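Long-range contacts in glycerol-3-phosphate dehydrogenase [NAD(+)] (Dunaliella salina, PDB 6IUY), which converts dihydroxyacetone phosphate directly to glycerol, joining an NAD-dependent glycerol-3-phosphate dehydrogenase to a magnesium-binding haloacid dehalogenase-like phosphatase domain: residues 387-392 and 572-577; 425-430 and 452-457; 488-493 and 604-609; 496-501 and 578-583. All coordinates share one frame; numbering follows the deposited sequence.

Contact 1: 387-392 and 572-577; sequences EGPQLI and QEILHA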
loop_
_atom_site.group_PDB
_atom_site.type_symbol
_atom_site.label_atom_id
_atom_site.label_comp_id
_atom_site.label_asym_id
_atom_site.label_seq_id
_atom_site.Cartn_x
_atom_site.Cartn_y
_atom_site.Cartn_z
ATOM N N GLU A 387 -4.378 -12.458 -26.424
ATOM C CA GLU A 387 -4.374 -13.148 -25.129
ATOM C C GLU A 387 -3.788 -12.311 -23.982
ATOM O O GLU A 387 -3.316 -12.858 -22.986
ATOM C CB GLU A 387 -3.613 -14.471 -25.244
ATOM C CG GLU A 387 -4.387 -15.550 -25.988
ATOM C CD GLU A 387 -3.577 -16.828 -26.187
ATOM O OE1 GLU A 387 -2.330 -16.777 -26.060
ATOM O OE2 GLU A 387 -4.186 -17.886 -26.473
ATOM N N GLY A 388 -3.834 -10.987 -24.116
ATOM C CA GLY A 388 -3.312 -10.103 -23.087
ATOM C C GLY A 388 -4.225 -8.931 -22.748
ATOM O O GLY A 388 -5.197 -8.646 -23.453
ATOM N N PRO A 389 -3.926 -8.241 -21.647
ATOM C CA PRO A 389 -4.701 -7.047 -21.289
ATOM C C PRO A 389 -4.317 -5.813 -22.094
ATOM O O PRO A 389 -3.129 -5.489 -22.173
ATOM C CB PRO A 389 -4.349 -6.835 -19.819
ATOM C CG PRO A 389 -2.974 -7.386 -19.707
ATOM C CD PRO A 389 -2.933 -8.588 -20.619
ATOM N N GLN A 390 -5.299 -5.120 -22.660
ATOM C CA GLN A 390 -5.058 -3.794 -23.215
ATOM C C GLN A 390 -5.892 -2.798 -22.422
ATOM O O GLN A 390 -7.121 -2.813 -22.512
ATOM C CB GLN A 390 -5.411 -3.749 -24.710
ATOM C CG GLN A 390 -5.392 -2.356 -25.318
ATOM C CD GLN A 390 -5.759 -2.339 -26.804
ATOM O OE1 GLN A 390 -6.896 -2.623 -27.187
ATOM N NE2 GLN A 390 -4.789 -1.998 -27.646
ATOM N N LEU A 391 -5.246 -1.952 -21.622
ATOM C CA LEU A 391 -5.991 -0.966 -20.841
ATOM C C LEU A 391 -6.323 0.230 -21.732
ATOM O O LEU A 391 -5.779 0.370 -22.826
ATOM C CB LEU A 391 -5.202 -0.520 -19.608
ATOM C CG LEU A 391 -4.759 -1.697 -18.738
ATOM C CD1 LEU A 391 -3.987 -1.247 -17.499
ATOM C CD2 LEU A 391 -5.974 -2.526 -18.374
ATOM N N ILE A 392 -7.206 1.104 -21.277
ATOM C CA ILE A 392 -7.642 2.165 -22.161
ATOM C C ILE A 392 -6.471 3.030 -22.631
ATOM O O ILE A 392 -6.416 3.421 -23.804
ATOM C CB ILE A 392 -8.694 3.048 -21.512
ATOM C CG1 ILE A 392 -9.827 2.175 -20.982
ATOM C CG2 ILE A 392 -9.232 4.071 -22.553
ATOM C CD1 ILE A 392 -10.218 1.062 -21.955
ATOM N N GLN A 572 -10.690 -13.148 -16.854
ATOM C CA GLN A 572 -10.779 -14.604 -16.862
ATOM C C GLN A 572 -10.338 -15.164 -18.203
ATOM O O GLN A 572 -9.706 -16.219 -18.263
ATOM C CB GLN A 572 -12.190 -15.088 -16.538
ATOM C CG GLN A 572 -12.206 -16.521 -16.010
ATOM C CD GLN A 572 -11.375 -16.665 -14.752
ATOM O OE1 GLN A 572 -11.230 -15.711 -13.988
ATOM N NE2 GLN A 572 -10.806 -17.846 -14.536
ATOM N N GLU A 573 -10.686 -14.464 -19.283
ATOM C CA GLU A 573 -10.225 -14.835 -20.616
ATOM C C GLU A 573 -8.700 -14.916 -20.650
ATOM O O GLU A 573 -8.116 -15.900 -21.107
ATOM C CB GLU A 573 -10.736 -13.823 -21.635
ATOM C CG GLU A 573 -10.666 -14.273 -23.077
ATOM C CD GLU A 573 -11.219 -13.223 -24.024
ATOM O OE1 GLU A 573 -10.640 -13.043 -25.111
ATOM O OE2 GLU A 573 -12.233 -12.576 -23.678
ATOM N N ILE A 574 -8.050 -13.889 -20.126
ATOM C CA ILE A 574 -6.596 -13.907 -20.022
ATOM C C ILE A 574 -6.073 -15.022 -19.098
ATOM O O ILE A 574 -5.059 -15.656 -19.404
ATOM C CB ILE A 574 -6.069 -12.532 -19.547
ATOM C CG1 ILE A 574 -6.485 -11.445 -20.553
ATOM C CG2 ILE A 574 -4.552 -12.556 -19.365
ATOM C CD1 ILE A 574 -6.329 -10.036 -20.047
ATOM N N LEU A 575 -6.761 -15.276 -17.983
ATOM C CA LEU A 575 -6.317 -16.311 -17.041
ATOM C C LEU A 575 -6.414 -17.686 -17.685
ATOM O O LEU A 575 -5.515 -18.521 -17.544
ATOM C CB LEU A 575 -7.138 -16.287 -15.739
ATOM C CG LEU A 575 -7.014 -15.040 -14.844
ATOM C CD1 LEU A 575 -7.675 -15.263 -13.494
ATOM C CD2 LEU A 575 -5.568 -14.601 -14.658
ATOM N N HIS A 576 -7.514 -17.923 -18.387
ATOM C CA HIS A 576 -7.715 -19.204 -19.047
ATOM C C HIS A 576 -6.644 -19.402 -20.111
ATOM O O HIS A 576 -5.983 -20.442 -20.168
ATOM C CB HIS A 576 -9.108 -19.273 -19.665
ATOM C CG HIS A 576 -9.352 -20.508 -20.468
ATOM N ND1 HIS A 576 -9.575 -21.741 -19.890
ATOM C CD2 HIS A 576 -9.424 -20.704 -21.807
ATOM C CE1 HIS A 576 -9.764 -22.642 -20.837
ATOM N NE2 HIS A 576 -9.676 -22.039 -22.009
ATOM N N ALA A 577 -6.461 -18.379 -20.936
ATOM C CA ALA A 577 -5.499 -18.432 -22.025
ATOM C C ALA A 577 -4.086 -18.748 -21.537
ATOM O O ALA A 577 -3.405 -19.597 -22.118
ATOM C CB ALA A 577 -5.509 -17.121 -22.795
#
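Ile574 crosses Pro389 at about a right angle, its CD1 lying 3.7 Å from CD of the proline ring and close to CB as well. The same methyl meets the Gly388-Pro389 peptide bond, 3.4 Å from Pro389 N and 3.6 Å from Gly388 C. Ile574 CG1 lies anti to its own carbonyl carbon (chi1 -60°), which sends CD1 out to the strand, while the other branch, CG2, rests 3.8 Å from Glu387 O. One helical turn on, Ala577 CB sits beside the aliphatic part of Glu387, 3.7 Å from CG, and the extended glutamate runs past that methyl to its carboxylate. The contact is apolar, with the one isoleucine lying against three consecutive residues. Met382 of the paired strand 382-385 touches both Pro389 and Ile574 and adds to the apolar patch. The arrangement is that of a helix packed on a beta hairpin: the last turns of helix 564-577, in the C-terminal dehydrogenase part, lie against strand 388-391 of the small two-stranded antiparallel sheet from the NAD-binding part.

Contact 2: 425-430 and 452-457; sequences VIAYAN and ADVPGA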
loop_
_atom_site.group_PDB
_atom_site.type_symbol
_atom_site.label_atom_id
_atom_site.label_comp_id
_atom_site.label_asym_id
_atom_site.label_seq_id
_atom_site.Cartn_x
_atom_site.Cartn_y
_atom_site.Cartn_z
ATOM N N VAL A 425 -4.984 10.040 -8.053
ATOM C CA VAL A 425 -3.665 9.992 -8.662
ATOM C C VAL A 425 -3.783 10.363 -10.139
ATOM O O VAL A 425 -4.694 9.886 -10.814
ATOM C CB VAL A 425 -3.062 8.576 -8.580
ATOM C CG1 VAL A 425 -2.036 8.379 -9.678
ATOM C CG2 VAL A 425 -2.487 8.283 -7.183
ATOM N N ILE A 426 -2.874 11.192 -10.646
ATOM C CA ILE A 426 -2.716 11.294 -12.090
ATOM C C ILE A 426 -1.380 10.697 -12.467
ATOM O O ILE A 426 -0.343 11.195 -12.060
ATOM C CB ILE A 426 -2.822 12.752 -12.598
ATOM C CG1 ILE A 426 -4.301 13.141 -12.724
ATOM C CG2 ILE A 426 -2.129 12.888 -13.949
ATOM C CD1 ILE A 426 -4.559 14.549 -13.283
ATOM N N ALA A 427 -1.409 9.613 -13.236
ATOM C CA ALA A 427 -0.188 8.974 -13.676
ATOM C C ALA A 427 0.144 9.458 -15.078
ATOM O O ALA A 427 -0.582 9.151 -16.021
ATOM C CB ALA A 427 -0.335 7.474 -13.641
ATOM N N TYR A 428 1.234 10.212 -15.207
ATOM C CA TYR A 428 1.539 10.927 -16.449
ATOM C C TYR A 428 2.367 10.100 -17.415
ATOM O O TYR A 428 3.207 9.287 -17.009
ATOM C CB TYR A 428 2.251 12.257 -16.149
ATOM C CG TYR A 428 3.475 12.160 -15.256
ATOM C CD1 TYR A 428 4.660 11.583 -15.715
ATOM C CD2 TYR A 428 3.455 12.664 -13.957
ATOM C CE1 TYR A 428 5.778 11.501 -14.899
ATOM C CE2 TYR A 428 4.577 12.595 -13.140
ATOM C CZ TYR A 428 5.728 12.014 -13.620
ATOM O OH TYR A 428 6.831 11.935 -12.807
ATOM N N ALA A 429 2.115 10.315 -18.704
ATOM C CA ALA A 429 2.829 9.622 -19.766
ATOM C C ALA A 429 4.261 10.128 -19.821
ATOM O O ALA A 429 5.195 9.381 -20.103
ATOM C CB ALA A 429 2.118 9.836 -21.116
ATOM N N ASN A 430 4.398 11.422 -19.564
ATOM C CA ASN A 430 5.677 12.095 -19.436
ATOM C C ASN A 430 5.434 13.292 -18.541
ATOM O O ASN A 430 4.286 13.665 -18.326
ATOM C CB ASN A 430 6.226 12.510 -20.799
ATOM C CG ASN A 430 5.141 12.980 -21.730
ATOM O OD1 ASN A 430 4.584 14.067 -21.550
ATOM N ND2 ASN A 430 4.813 12.153 -22.724
ATOM N N ALA A 452 4.573 8.573 -11.701
ATOM C CA ALA A 452 5.045 8.161 -13.008
ATOM C C ALA A 452 4.473 6.799 -13.419
ATOM O O ALA A 452 4.495 6.461 -14.607
ATOM C CB ALA A 452 6.548 8.136 -13.032
ATOM N N ASP A 453 3.933 6.035 -12.460
ATOM C CA ASP A 453 3.543 4.632 -12.710
ATOM C C ASP A 453 2.179 4.466 -13.398
ATOM O O ASP A 453 1.194 4.080 -12.749
ATOM C CB ASP A 453 3.529 3.826 -11.387
ATOM C CG ASP A 453 3.326 2.326 -11.613
ATOM O OD1 ASP A 453 3.127 1.902 -12.773
ATOM O OD2 ASP A 453 3.363 1.555 -10.631
ATOM N N VAL A 454 2.116 4.708 -14.709
ATOM C CA VAL A 454 0.839 4.615 -15.422
ATOM C C VAL A 454 0.310 3.171 -15.464
ATOM O O VAL A 454 -0.886 2.936 -15.281
ATOM C CB VAL A 454 0.939 5.158 -16.881
ATOM C CG1 VAL A 454 -0.299 4.757 -17.681
ATOM C CG2 VAL A 454 1.098 6.680 -16.896
ATOM N N PRO A 455 1.190 2.197 -15.712
ATOM C CA PRO A 455 0.664 0.828 -15.731
ATOM C C PRO A 455 0.109 0.355 -14.371
ATOM O O PRO A 455 -0.810 -0.458 -14.351
ATOM C CB PRO A 455 1.871 -0.021 -16.165
ATOM C CG PRO A 455 3.054 0.874 -16.150
ATOM C CD PRO A 455 2.583 2.289 -16.196
ATOM N N GLY A 456 0.632 0.863 -13.257
ATOM C CA GLY A 456 0.164 0.405 -11.950
ATOM C C GLY A 456 -1.147 1.044 -11.514
ATOM O O GLY A 456 -2.056 0.349 -11.042
ATOM N N ALA A 457 -1.233 2.364 -11.662
ATOM C CA ALA A 457 -2.451 3.118 -11.393
ATOM C C ALA A 457 -3.610 2.573 -12.212
ATOM O O ALA A 457 -4.716 2.342 -11.694
ATOM C CB ALA A 457 -2.256 4.611 -11.708
#
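The contact lies at the junction between the NAD-binding part of the dehydrogenase, with its Rossmann-type sheet, and the helical part that follows: strand 422-427 ends against the first turn of helix 454-477, which the neighbouring parallel strand 446-451 leads into. Ala427 is central. Ala427 CB points to the helix and touches Val454 CG2 at 3.6 Å and Ala457 CB at 4.0 Å, so that residues one turn apart hold the methyl. Val425, two residues back on the same side of the strand, extends this strip more loosely with CG1 near Ala457. Val454 CG2, anti to its carbonyl carbon, also presses on backbone oxygens, 3.1 Å from Ala427 O and 3.4 Å from Tyr428 O. Tyr428 starts out away from the helix, but chi1 of 52° sets CG between its backbone N and carbonyl carbon and brings the ring back to Ala452. There Ala452 CA lies over one ring face in a CH-pi contact, 4.2 Å from the Tyr428 centroid and offset toward the rim, while Ala452 CB reaches the hydroxyl end. Asp453 N-caps the helix, and its OD2 is bound by Thr510 OG1 and Arg507 N, which fix the carboxylate from outside. The capping bond uses the other oxygen: Gly456 N reaches Asp453 OD1 at 2.7 Å from above the carboxylate plane.

Contact 3: 488-493 and 604-609; sequences LRQGLS and LRYRVA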
loop_
_atom_site.group_PDB
_atom_site.type_symbol
_atom_site.label_atom_id
_atom_site.label_comp_id
_atom_site.label_asym_id
_atom_site.label_seq_id
_atom_site.Cartn_x
_atom_site.Cartn_y
_atom_site.Cartn_z
ATOM N N LEU A 488 -11.297 -8.414 0.572
ATOM C CA LEU A 488 -10.499 -7.267 0.161
ATOM C C LEU A 488 -8.992 -7.541 0.214
ATOM O O LEU A 488 -8.238 -7.151 -0.712
ATOM C CB LEU A 488 -10.840 -6.045 1.012
ATOM C CG LEU A 488 -11.892 -5.194 0.262
ATOM C CD1 LEU A 488 -13.160 -6.023 0.034
ATOM C CD2 LEU A 488 -12.205 -3.903 1.005
ATOM N N ARG A 489 -8.553 -8.202 1.283
ATOM C CA ARG A 489 -7.139 -8.540 1.438
ATOM C C ARG A 489 -6.668 -9.407 0.285
ATOM O O ARG A 489 -5.672 -9.094 -0.361
ATOM C CB ARG A 489 -6.875 -9.274 2.760
ATOM C CG ARG A 489 -5.375 -9.442 3.004
ATOM C CD ARG A 489 -5.018 -10.721 3.712
ATOM N NE ARG A 489 -5.726 -11.887 3.194
ATOM C CZ ARG A 489 -5.356 -12.580 2.128
ATOM N NH1 ARG A 489 -4.296 -12.201 1.431
ATOM N NH2 ARG A 489 -6.059 -13.649 1.749
ATOM N N GLN A 490 -7.375 -10.509 0.039
ATOM C CA GLN A 490 -7.019 -11.392 -1.058
ATOM C C GLN A 490 -7.118 -10.659 -2.414
ATOM O O GLN A 490 -6.279 -10.825 -3.310
ATOM C CB GLN A 490 -7.916 -12.617 -1.041
ATOM C CG GLN A 490 -7.632 -13.620 -2.151
ATOM C CD GLN A 490 -6.292 -14.330 -1.989
ATOM O OE1 GLN A 490 -5.713 -14.367 -0.896
ATOM N NE2 GLN A 490 -5.794 -14.894 -3.080
ATOM N N GLY A 491 -8.145 -9.832 -2.556
ATOM C CA GLY A 491 -8.326 -9.078 -3.774
ATOM C C GLY A 491 -7.170 -8.149 -4.035
ATOM O O GLY A 491 -6.651 -8.086 -5.146
ATOM N N LEU A 492 -6.759 -7.412 -3.016
ATOM C CA LEU A 492 -5.651 -6.487 -3.183
ATOM C C LEU A 492 -4.378 -7.258 -3.528
ATOM O O LEU A 492 -3.581 -6.840 -4.378
ATOM C CB LEU A 492 -5.461 -5.655 -1.918
ATOM C CG LEU A 492 -4.376 -4.589 -1.975
ATOM C CD1 LEU A 492 -4.614 -3.681 -3.173
ATOM C CD2 LEU A 492 -4.361 -3.794 -0.664
ATOM N N SER A 493 -4.214 -8.414 -2.897
ATOM C CA SER A 493 -3.015 -9.226 -3.106
ATOM C C SER A 493 -2.981 -9.803 -4.523
ATOM O O SER A 493 -1.905 -9.944 -5.124
ATOM C CB SER A 493 -2.920 -10.331 -2.029
ATOM O OG SER A 493 -2.569 -11.587 -2.575
ATOM N N LEU A 604 -15.949 -17.033 0.312
ATOM C CA LEU A 604 -14.838 -16.949 1.260
ATOM C C LEU A 604 -13.959 -18.205 1.177
ATOM O O LEU A 604 -12.956 -18.309 1.867
ATOM C CB LEU A 604 -15.346 -16.755 2.688
ATOM C CG LEU A 604 -16.276 -15.556 2.914
ATOM C CD1 LEU A 604 -16.976 -15.664 4.270
ATOM C CD2 LEU A 604 -15.489 -14.255 2.811
ATOM N N ARG A 605 -14.342 -19.145 0.313
ATOM C CA ARG A 605 -13.605 -20.400 0.150
ATOM C C ARG A 605 -12.884 -20.448 -1.187
ATOM O O ARG A 605 -12.855 -21.492 -1.849
ATOM C CB ARG A 605 -14.545 -21.603 0.268
ATOM C CG ARG A 605 -15.002 -21.926 1.692
ATOM C CD ARG A 605 -14.096 -22.978 2.338
ATOM N NE ARG A 605 -14.698 -23.530 3.551
ATOM C CZ ARG A 605 -15.617 -24.497 3.572
ATOM N NH1 ARG A 605 -16.061 -25.041 2.439
ATOM N NH2 ARG A 605 -16.098 -24.922 4.736
ATOM N N TYR A 606 -12.295 -19.320 -1.574
ATOM C CA TYR A 606 -11.683 -19.176 -2.886
ATOM C C TYR A 606 -10.529 -20.161 -3.150
ATOM O O TYR A 606 -10.437 -20.715 -4.245
ATOM C CB TYR A 606 -11.198 -17.740 -3.068
ATOM C CG TYR A 606 -10.428 -17.205 -1.891
ATOM C CD1 TYR A 606 -9.055 -17.415 -1.772
ATOM C CD2 TYR A 606 -11.070 -16.494 -0.891
ATOM C CE1 TYR A 606 -8.345 -16.914 -0.684
ATOM C CE2 TYR A 606 -10.371 -15.991 0.197
ATOM C CZ TYR A 606 -9.013 -16.201 0.294
ATOM O OH TYR A 606 -8.338 -15.692 1.379
ATOM N N ARG A 607 -9.654 -20.373 -2.164
ATOM C CA ARG A 607 -8.554 -21.344 -2.285
ATOM C C ARG A 607 -9.063 -22.703 -2.756
ATOM O O ARG A 607 -8.351 -23.463 -3.413
ATOM C CB ARG A 607 -7.818 -21.503 -0.940
ATOM C CG ARG A 607 -6.631 -20.563 -0.732
ATOM C CD ARG A 607 -6.562 -20.050 0.710
ATOM N NE ARG A 607 -5.829 -18.782 0.785
ATOM C CZ ARG A 607 -5.629 -18.076 1.904
ATOM N NH1 ARG A 607 -6.100 -18.511 3.074
ATOM N NH2 ARG A 607 -4.950 -16.929 1.856
ATOM N N VAL A 608 -10.317 -22.994 -2.440
ATOM C CA VAL A 608 -10.918 -24.280 -2.771
ATOM C C VAL A 608 -11.877 -24.185 -3.950
ATOM O O VAL A 608 -11.932 -25.081 -4.796
ATOM C CB VAL A 608 -11.682 -24.854 -1.570
ATOM C CG1 VAL A 608 -12.478 -26.074 -1.989
ATOM C CG2 VAL A 608 -10.722 -25.180 -0.436
ATOM N N ALA A 609 -12.644 -23.097 -3.992
ATOM C CA ALA A 609 -13.662 -22.911 -5.023
ATOM C C ALA A 609 -13.064 -22.710 -6.423
ATOM O O ALA A 609 -13.745 -22.894 -7.436
ATOM C CB ALA A 609 -14.547 -21.737 -4.659
#
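Gln490 lies across one face of the Tyr606 ring at the subunit interface, joining the long helix 481-502 of the helical dehydrogenase part to the short C-terminal helix 606-609. Gln490 CG makes a CH-pi contact, 4.0 Å from the Tyr606 centroid and offset toward the rim, and its amide leans over the rim of the same face, with CD 3.5 Å from Tyr606 CE1. Amide and ring planes are 24° apart, nearly layered. With CG trans to the backbone N (chi1 180°), the glutamine reaches out from its helix before bending at chi2. Its OE1 accepts from Arg489 NH2. Replacing Gln490 by alanine would probably leave that ring face without its cover and Arg489 NH2 without this acceptor. Next to this pair, Tyr606 OH stands at the edge of the Arg489 guanidinium and over the face of that of Arg607. In the second shell, Gln490 NE2 is bound by Glu494 OE1, whereas Glu423 of the second subunit takes Arg489 NE in a salt bridge and hydrogen-bonds Tyr606 OH, a carboxylate that probably helps offset the gathered positive charge. The Arg489 NH2 bond to Gln490 OE1 is 2.8 Å long, in the carbonyl plane and on a lone pair.

Contact 4: 496-501 and 578-583; sequences RKFCKF and RGWELE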
loop_
_atom_site.group_PDB
_atom_site.type_symbol
_atom_site.label_atom_id
_atom_site.label_comp_id
_atom_site.label_asym_id
_atom_site.label_seq_id
_atom_site.Cartn_x
_atom_site.Cartn_y
_atom_site.Cartn_z
ATOM N N ARG A 496 -2.159 -6.899 -7.037
ATOM C CA ARG A 496 -0.708 -6.846 -6.902
ATOM C C ARG A 496 0.018 -7.896 -7.730
ATOM O O ARG A 496 0.959 -7.588 -8.446
ATOM C CB ARG A 496 -0.339 -7.019 -5.426
ATOM C CG ARG A 496 1.024 -6.464 -5.068
ATOM C CD ARG A 496 1.198 -6.379 -3.573
ATOM N NE ARG A 496 2.593 -6.163 -3.195
ATOM C CZ ARG A 496 3.352 -7.064 -2.572
ATOM N NH1 ARG A 496 2.847 -8.248 -2.247
ATOM N NH2 ARG A 496 4.614 -6.771 -2.258
ATOM N N LYS A 497 -0.428 -9.139 -7.624
ATOM C CA LYS A 497 0.183 -10.257 -8.332
ATOM C C LYS A 497 -0.010 -10.154 -9.850
ATOM O O LYS A 497 0.922 -10.361 -10.628
ATOM C CB LYS A 497 -0.414 -11.564 -7.816
ATOM C CG LYS A 497 0.311 -12.810 -8.221
ATOM C CD LYS A 497 -0.508 -14.047 -7.845
ATOM C CE LYS A 497 0.367 -15.292 -7.878
ATOM N NZ LYS A 497 -0.400 -16.569 -7.842
ATOM N N PHE A 498 -1.225 -9.838 -10.271
ATOM C CA PHE A 498 -1.513 -9.666 -11.690
ATOM C C PHE A 498 -0.677 -8.522 -12.278
ATOM O O PHE A 498 -0.172 -8.609 -13.396
ATOM C CB PHE A 498 -3.008 -9.405 -11.877
ATOM C CG PHE A 498 -3.479 -9.524 -13.288
ATOM C CD1 PHE A 498 -3.830 -10.746 -13.801
ATOM C CD2 PHE A 498 -3.596 -8.397 -14.094
ATOM C CE1 PHE A 498 -4.268 -10.859 -15.086
ATOM C CE2 PHE A 498 -4.041 -8.506 -15.384
ATOM C CZ PHE A 498 -4.375 -9.740 -15.881
ATOM N N CYS A 499 -0.533 -7.444 -11.524
ATOM C CA CYS A 499 0.310 -6.335 -11.971
ATOM C C CYS A 499 1.736 -6.784 -12.213
ATOM O O CYS A 499 2.398 -6.323 -13.148
ATOM C CB CYS A 499 0.316 -5.205 -10.953
ATOM S SG CYS A 499 -1.040 -4.068 -11.158
ATOM N N LYS A 500 2.211 -7.684 -11.364
ATOM C CA LYS A 500 3.563 -8.176 -11.505
ATOM C C LYS A 500 3.650 -9.200 -12.644
ATOM O O LYS A 500 4.644 -9.234 -13.364
ATOM C CB LYS A 500 4.053 -8.748 -10.169
ATOM C CG LYS A 500 4.109 -7.665 -9.067
ATOM C CD LYS A 500 4.732 -8.187 -7.773
ATOM C CE LYS A 500 4.672 -7.151 -6.657
ATOM N NZ LYS A 500 4.817 -7.829 -5.338
ATOM N N PHE A 501 2.605 -9.994 -12.852
ATOM C CA PHE A 501 2.606 -10.940 -13.972
ATOM C C PHE A 501 2.627 -10.267 -15.332
ATOM O O PHE A 501 3.035 -10.879 -16.314
ATOM C CB PHE A 501 1.387 -11.864 -13.933
ATOM C CG PHE A 501 1.567 -13.072 -13.076
ATOM C CD1 PHE A 501 2.422 -13.046 -11.986
ATOM C CD2 PHE A 501 0.891 -14.238 -13.365
ATOM C CE1 PHE A 501 2.586 -14.158 -11.198
ATOM C CE2 PHE A 501 1.047 -15.359 -12.568
ATOM C CZ PHE A 501 1.892 -15.313 -11.490
ATOM N N ARG A 578 -3.646 -18.071 -20.479
ATOM C CA ARG A 578 -2.289 -18.242 -19.973
ATOM C C ARG A 578 -2.191 -19.361 -18.956
ATOM O O ARG A 578 -1.130 -19.564 -18.370
ATOM C CB ARG A 578 -1.777 -16.957 -19.316
ATOM C CG ARG A 578 -1.924 -15.697 -20.128
ATOM C CD ARG A 578 -0.676 -15.374 -20.919
ATOM N NE ARG A 578 -0.853 -14.102 -21.621
ATOM C CZ ARG A 578 -0.382 -12.934 -21.189
ATOM N NH1 ARG A 578 0.319 -12.872 -20.064
ATOM N NH2 ARG A 578 -0.607 -11.827 -21.882
ATOM N N GLY A 579 -3.295 -20.061 -18.711
ATOM C CA GLY A 579 -3.323 -21.091 -17.678
ATOM C C GLY A 579 -3.068 -20.572 -16.266
ATOM O O GLY A 579 -2.393 -21.221 -15.479
ATOM N N TRP A 580 -3.606 -19.404 -15.933
ATOM C CA TRP A 580 -3.391 -18.840 -14.606
ATOM C C TRP A 580 -4.620 -18.940 -13.705
ATOM O O TRP A 580 -4.681 -18.260 -12.685
ATOM C CB TRP A 580 -2.981 -17.371 -14.688
ATOM C CG TRP A 580 -1.677 -17.080 -15.361
ATOM C CD1 TRP A 580 -0.665 -17.962 -15.631
ATOM C CD2 TRP A 580 -1.239 -15.801 -15.847
ATOM N NE1 TRP A 580 0.376 -17.306 -16.257
ATOM C CE2 TRP A 580 0.051 -15.982 -16.401
ATOM C CE3 TRP A 580 -1.811 -14.524 -15.868
ATOM C CZ2 TRP A 580 0.776 -14.932 -16.970
ATOM C CZ3 TRP A 580 -1.088 -13.473 -16.441
ATOM C CH2 TRP A 580 0.191 -13.686 -16.981
ATOM N N GLU A 581 -5.595 -19.770 -14.056
ATOM C CA GLU A 581 -6.803 -19.857 -13.231
ATOM C C GLU A 581 -6.515 -20.085 -11.746
ATOM O O GLU A 581 -7.193 -19.500 -10.897
ATOM C CB GLU A 581 -7.727 -20.959 -13.730
ATOM C CG GLU A 581 -8.568 -20.563 -14.921
ATOM C CD GLU A 581 -8.447 -21.561 -16.053
ATOM O OE1 GLU A 581 -7.362 -22.188 -16.161
ATOM O OE2 GLU A 581 -9.425 -21.721 -16.825
ATOM N N LEU A 582 -5.518 -20.908 -11.418
ATOM C CA LEU A 582 -5.229 -21.172 -10.005
ATOM C C LEU A 582 -4.235 -20.177 -9.403
ATOM O O LEU A 582 -4.099 -20.095 -8.185
ATOM C CB LEU A 582 -4.708 -22.596 -9.808
ATOM C CG LEU A 582 -5.569 -23.677 -10.458
ATOM C CD1 LEU A 582 -5.274 -25.047 -9.843
ATOM C CD2 LEU A 582 -7.033 -23.321 -10.329
ATOM N N GLU A 583 -3.550 -19.408 -10.239
ATOM C CA GLU A 583 -2.679 -18.374 -9.705
ATOM C C GLU A 583 -3.488 -17.269 -9.052
ATOM O O GLU A 583 -2.978 -16.522 -8.232
ATOM C CB GLU A 583 -1.791 -17.783 -10.797
ATOM C CG GLU A 583 -0.822 -18.783 -11.411
ATOM C CD GLU A 583 0.135 -19.350 -10.394
ATOM O OE1 GLU A 583 0.768 -18.556 -9.662
ATOM O OE2 GLU A 583 0.244 -20.594 -10.320
#
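Lys497 and Glu583 carry the polar part of the contact. The lysine chain is fully extended, with CG trans to the backbone N (chi1 -167°), and delivers NZ to two oxygens of one residue. Lys497 NZ donates to the backbone Glu583 O at 2.6 Å, on a lone pair in the carbonyl plane, and forms a salt bridge with Glu583 OE1 at 2.9 Å, approached from above the carboxylate plane. Glu583, bent at chi2, folds its carboxylate back beside the Phe501 ring, where OE1 lies at the ring edge. A methionine in place of Lys497 would probably leave Glu583 without this counter-charge and its carboxylate freer to turn. The aromatic part is an edge-to-face pair: the Phe501 edge is set on the Trp580 face, with centroids of the two six-membered rings 4.7 Å apart and planes at 74°. Phe501 CD2 lies over the middle of the indole, 3.6 Å from Trp580 CE2, and Arg578 CB covers the opposite face, so the indole is sandwiched. Phe498 CE1 meets the indole edge more loosely, 4.3 Å from Trp580 CZ3. A Schellman motif at Gly579 ends helix 564-577 just ahead of the tryptophan. The loop 578-583, between helices 564-577 and 585-594, is thereby laid along helix 481-502, with Leu575 of helix 564-577 touching both Phe498 and Trp580 and Met459 of helix 454-477 behind Phe498.

In the fold
From the N terminus, the hairpin strand 388-391 comes first and packs on helix 564-577, so contact 1 closes a long loop in which contact 2 lies entirely. Contact 2 closes the short excursion from strand 422-427 through strand 446-451 to helix 454-477. Helix 481-502 then opens contacts 3 and 4, whose centres are about 13 Å apart; contact 4 closes first, within the span of contact 3. Both cross contact 1 along the chain. Contacts 1 and 4 also touch: Leu575 O lies 2.6 Å from Trp580 N. Contacts 1 and 2 tie the NAD-binding part to the helical part; contacts 3 and 4 hold helix 606-609 and the loop 578-583 on helix 481-502.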